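Local coordinates for protein probable transcriptional regulator (Rhodococcus jostii, PDB 3ON2) that probably binds regulatory DNA as a TetR-family transcription factor, though its actual target and physiological role are not established, at residues A64-G67 with F68-T72; V98-A101 with L102-E106. All coordinates share one frame; numbering follows the deposited sequence.

Interaction 1 of 2, residues A64-G67 with F68-T72; sequences AESG and FLRLT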
loop_
_atom_site.group_PDB
_atom_site.type_symbol
_atom_site.label_atom_id
_atom_site.label_comp_id
_atom_site.label_asym_id
_atom_site.label_seq_id
_atom_site.Cartn_x
_atom_site.Cartn_y
_atom_site.Cartn_z
ATOM N N ALA A 64 1.666 -3.830 -9.394
ATOM C CA ALA A 64 1.367 -4.387 -8.071
ATOM C C ALA A 64 2.622 -4.398 -7.188
ATOM O O ALA A 64 2.572 -3.989 -6.025
ATOM C CB ALA A 64 0.793 -5.791 -8.217
ATOM N N GLU A 65 3.739 -4.877 -7.726
ATOM C CA GLU A 65 5.013 -4.892 -6.977
ATOM C C GLU A 65 5.441 -3.482 -6.560
ATOM O O GLU A 65 5.774 -3.238 -5.400
ATOM C CB GLU A 65 6.122 -5.556 -7.808
ATOM C CG GLU A 65 7.369 -5.898 -6.982
ATOM C CD GLU A 65 8.617 -6.036 -7.835
ATOM O OE1 GLU A 65 8.612 -5.583 -9.009
ATOM O OE2 GLU A 65 9.610 -6.584 -7.319
ATOM N N SER A 66 5.392 -2.561 -7.515
ATOM C CA SER A 66 5.705 -1.164 -7.271
ATOM C C SER A 66 4.796 -0.533 -6.201
ATOM O O SER A 66 5.259 0.295 -5.394
ATOM C CB SER A 66 5.556 -0.378 -8.568
ATOM O OG SER A 66 5.752 0.996 -8.308
ATOM N N GLY A 67 3.516 -0.899 -6.226
ATOM C CA GLY A 67 2.563 -0.446 -5.221
ATOM C C GLY A 67 2.934 -0.858 -3.803
ATOM O O GLY A 67 2.909 -0.048 -2.883
ATOM N N PHE A 68 3.280 -2.124 -3.620
ATOM C CA PHE A 68 3.723 -2.586 -2.319
ATOM C C PHE A 68 5.020 -1.932 -1.898
ATOM O O PHE A 68 5.146 -1.498 -0.752
ATOM C CB PHE A 68 3.836 -4.111 -2.264
ATOM C CG PHE A 68 2.522 -4.793 -2.098
ATOM C CD1 PHE A 68 1.808 -4.684 -0.896
ATOM C CD2 PHE A 68 1.986 -5.531 -3.150
ATOM C CE1 PHE A 68 0.597 -5.310 -0.744
ATOM C CE2 PHE A 68 0.767 -6.161 -3.026
ATOM C CZ PHE A 68 0.068 -6.063 -1.824
ATOM N N LEU A 69 5.978 -1.830 -2.821
ATOM C CA LEU A 69 7.267 -1.186 -2.494
ATOM C C LEU A 69 7.041 0.234 -1.976
ATOM O O LEU A 69 7.635 0.660 -0.956
ATOM C CB LEU A 69 8.191 -1.187 -3.719
ATOM C CG LEU A 69 8.749 -2.576 -4.046
ATOM C CD1 LEU A 69 9.572 -2.525 -5.331
ATOM C CD2 LEU A 69 9.594 -3.144 -2.905
ATOM N N ARG A 70 6.152 0.954 -2.648
ATOM C CA ARG A 70 5.807 2.325 -2.274
ATOM C C ARG A 70 5.017 2.411 -0.975
ATOM O O ARG A 70 5.201 3.362 -0.202
ATOM C CB ARG A 70 5.068 3.032 -3.414
ATOM C CG ARG A 70 5.992 3.344 -4.590
ATOM C CD ARG A 70 5.247 4.166 -5.600
ATOM N NE ARG A 70 4.554 3.300 -6.517
ATOM C CZ ARG A 70 3.446 3.638 -7.162
ATOM N NH1 ARG A 70 2.861 4.823 -6.940
ATOM N NH2 ARG A 70 2.906 2.769 -8.004
ATOM N N LEU A 71 4.150 1.431 -0.730
ATOM C CA LEU A 71 3.423 1.385 0.543
ATOM C C LEU A 71 4.389 1.150 1.702
ATOM O O LEU A 71 4.296 1.817 2.741
ATOM C CB LEU A 71 2.329 0.299 0.537
ATOM C CG LEU A 71 1.638 -0.007 1.884
ATOM C CD1 LEU A 71 0.928 1.246 2.511
ATOM C CD2 LEU A 71 0.645 -1.148 1.695
ATOM N N THR A 72 5.311 0.201 1.528
ATOM C CA THR A 72 6.346 -0.014 2.538
ATOM C C THR A 72 7.166 1.272 2.782
ATOM O O THR A 72 7.377 1.673 3.923
ATOM C CB THR A 72 7.281 -1.192 2.163
ATOM O OG1 THR A 72 6.512 -2.394 2.073
ATOM C CG2 THR A 72 8.389 -1.374 3.223
#

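Interaction 2 of 2, residues V98-A101 with L102-E106; sequences VSFA and LAHRE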
loop_
_atom_site.group_PDB
_atom_site.type_symbol
_atom_site.label_atom_id
_atom_site.label_comp_id
_atom_site.label_asym_id
_atom_site.label_seq_id
_atom_site.Cartn_x
_atom_site.Cartn_y
_atom_site.Cartn_z
ATOM N N VAL A 98 -4.022 4.619 5.919
ATOM C CA VAL A 98 -5.303 5.123 5.430
ATOM C C VAL A 98 -5.073 6.196 4.359
ATOM O O VAL A 98 -5.717 6.161 3.308
ATOM C CB VAL A 98 -6.224 5.581 6.604
ATOM C CG1 VAL A 98 -7.567 6.148 6.090
ATOM C CG2 VAL A 98 -6.502 4.382 7.551
ATOM N N SER A 99 -4.137 7.111 4.589
ATOM C CA SER A 99 -3.801 8.112 3.557
ATOM C C SER A 99 -3.327 7.498 2.249
ATOM O O SER A 99 -3.710 7.981 1.160
ATOM C CB SER A 99 -2.729 9.077 4.052
ATOM O OG SER A 99 -3.268 9.802 5.121
ATOM N N PHE A 100 -2.484 6.463 2.350
ATOM C CA PHE A 100 -2.022 5.767 1.147
ATOM C C PHE A 100 -3.182 5.163 0.351
ATOM O O PHE A 100 -3.266 5.307 -0.881
ATOM C CB PHE A 100 -1.018 4.649 1.497
ATOM C CG PHE A 100 -0.360 4.039 0.298
ATOM C CD1 PHE A 100 0.870 4.514 -0.148
ATOM C CD2 PHE A 100 -0.984 2.993 -0.411
ATOM C CE1 PHE A 100 1.487 3.941 -1.285
ATOM C CE2 PHE A 100 -0.390 2.435 -1.541
ATOM C CZ PHE A 100 0.850 2.909 -1.980
ATOM N N ALA A 101 -4.032 4.435 1.073
ATOM C CA ALA A 101 -5.188 3.763 0.510
ATOM C C ALA A 101 -6.101 4.750 -0.217
ATOM O O ALA A 101 -6.556 4.484 -1.344
ATOM C CB ALA A 101 -5.941 3.048 1.616
ATOM N N LEU A 102 -6.356 5.904 0.403
ATOM C CA LEU A 102 -7.280 6.857 -0.185
ATOM C C LEU A 102 -6.651 7.644 -1.339
ATOM O O LEU A 102 -7.349 8.067 -2.268
ATOM C CB LEU A 102 -7.922 7.738 0.904
ATOM C CG LEU A 102 -8.753 6.950 1.972
ATOM C CD1 LEU A 102 -9.316 7.880 3.061
ATOM C CD2 LEU A 102 -9.921 6.083 1.340
ATOM N N ALA A 103 -5.326 7.784 -1.324
ATOM C CA ALA A 103 -4.626 8.417 -2.434
ATOM C C ALA A 103 -4.372 7.497 -3.620
ATOM O O ALA A 103 -4.049 7.990 -4.702
ATOM C CB ALA A 103 -3.319 9.037 -1.988
ATOM N N HIS A 104 -4.472 6.184 -3.425
ATOM C CA HIS A 104 -4.125 5.219 -4.467
ATOM C C HIS A 104 -5.155 4.096 -4.495
ATOM O O HIS A 104 -4.810 2.912 -4.380
ATOM C CB HIS A 104 -2.742 4.624 -4.187
ATOM C CG HIS A 104 -1.671 5.648 -4.020
ATOM N ND1 HIS A 104 -1.051 6.257 -5.093
ATOM C CD2 HIS A 104 -1.088 6.156 -2.911
ATOM C CE1 HIS A 104 -0.133 7.100 -4.650
ATOM N NE2 HIS A 104 -0.132 7.055 -3.328
ATOM N N ARG A 105 -6.416 4.466 -4.663
ATOM C CA ARG A 105 -7.519 3.509 -4.526
ATOM C C ARG A 105 -7.510 2.382 -5.549
ATOM O O ARG A 105 -7.645 1.217 -5.176
ATOM C CB ARG A 105 -8.857 4.245 -4.549
ATOM C CG ARG A 105 -8.935 5.294 -3.473
ATOM C CD ARG A 105 -10.321 5.889 -3.336
ATOM N NE ARG A 105 -10.264 7.123 -2.558
ATOM C CZ ARG A 105 -11.340 7.803 -2.183
ATOM N NH1 ARG A 105 -12.538 7.370 -2.538
ATOM N NH2 ARG A 105 -11.215 8.917 -1.484
ATOM N N GLU A 106 -7.372 2.719 -6.832
ATOM C CA GLU A 106 -7.309 1.680 -7.886
ATOM C C GLU A 106 -5.993 0.877 -7.820
ATOM O O GLU A 106 -5.987 -0.328 -8.068
ATOM C CB GLU A 106 -7.506 2.267 -9.295
ATOM C CG GLU A 106 -8.873 2.903 -9.546
ATOM C CD GLU A 106 -10.007 1.889 -9.530
ATOM O OE1 GLU A 106 -9.751 0.672 -9.580
ATOM O OE2 GLU A 106 -11.176 2.303 -9.463
#

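Interaction 1 of 2, residues A64-G67 with F68-T72
R70 folds its guanidinium back over the preceding helical turn and lays it against S66, one turn earlier. Its chain bends by rotation about the CG-CD bond (chi3 -88°), which brings R70 NE within 3.2 Å of S66 OG; the hydroxyl sits at the guanidinium edge, a little tilted from its plane, and R70 NH2 adds a weak second bond to the same oxygen. S66 turns OG toward this edge with chi1 at 175°, placing the hydroxyl beside its own carbonyl carbon. That carbonyl, S66 O, takes two donors from opposite faces of its plane: R70 N at 3.0 Å in the regular helical bond, and R70 NE at 3.3 Å from well above the plane. The single N-H of R70 NE is thus shared between S66 OG and S66 O, and neither bond is straight. The stretch is the middle of helix 56-81, the long helix that in TetR-family proteins connects the DNA-binding head to the ligand-binding domain. NH2 of R70 also forms a salt bridge with E22 of helix 13-28, in the head. Were an alanine here, E22 would probably lose its cationic mate and S66 OG the guanidinium beside it. F68 points differently: its ring leans back along the helix, F68 CD2 lying 3.3 Å from A64 O in an oblique approach, while F68 N bonds that same oxygen. The ring also lines the pocket holding a bound polyether, probably from the crystallisation liquor. L69 CD1 lies loosely alongside E65, 4.4 Å from E65 CG, and E65 also rests on Q123 and A127 of helix 122-144.

Interaction 2 of 2, residues V98-A101 with L102-E106
L102 reaches back a turn to V98 at the end of helix 86-103, just before the helix is interrupted at H104 and a new one, helix 105-115, begins, within the C-terminal, tetracycline-repressor-like part of the all-helical TetR fold. The L102 side chain lies alongside that of V98, pointing the same way, with L102 CD1 3.9 Å from V98 CG1, and L102 N bonds V98 O at 3.0 Å. Helix 153-172 adjoins this side, A168 touching A101 and A171 touching L102. H104 leaves helical backbone angles and occupies the N-cap position of the next helix; its N makes a weak bond to A101 O. H104 CG lies beside its own backbone N (chi1 -55°), which swings the imidazole back over the F100 ring. The two rings are oblique, their planes at 38° and centroids 4.5 Å apart. H104 CD2 stands 3.6 Å above the plane of the F100 ring, over its centre, while the same carbon lies 3.1 Å from F100 O, which sits near the imidazole plane at the ring edge.

Interaction 1 comes first along the chain, in the middle of helix 56-81; interaction 2 follows at the end of helix 86-103 and the start of helix 105-115. Their centres are about 12 Å apart, yet they meet directly: F100 CE1 packs 3.7 Å from L71 CA, and F100 CZ lies 3.7 Å from G67 O. The F100 ring thus joins two consecutive helices of the bundle. One edge of each contact reaches helix 13-28, at E22, which suggests that they lie near the junction of head and ligand-binding domain, while F68 and L71 of interaction 1 line the ligand pocket.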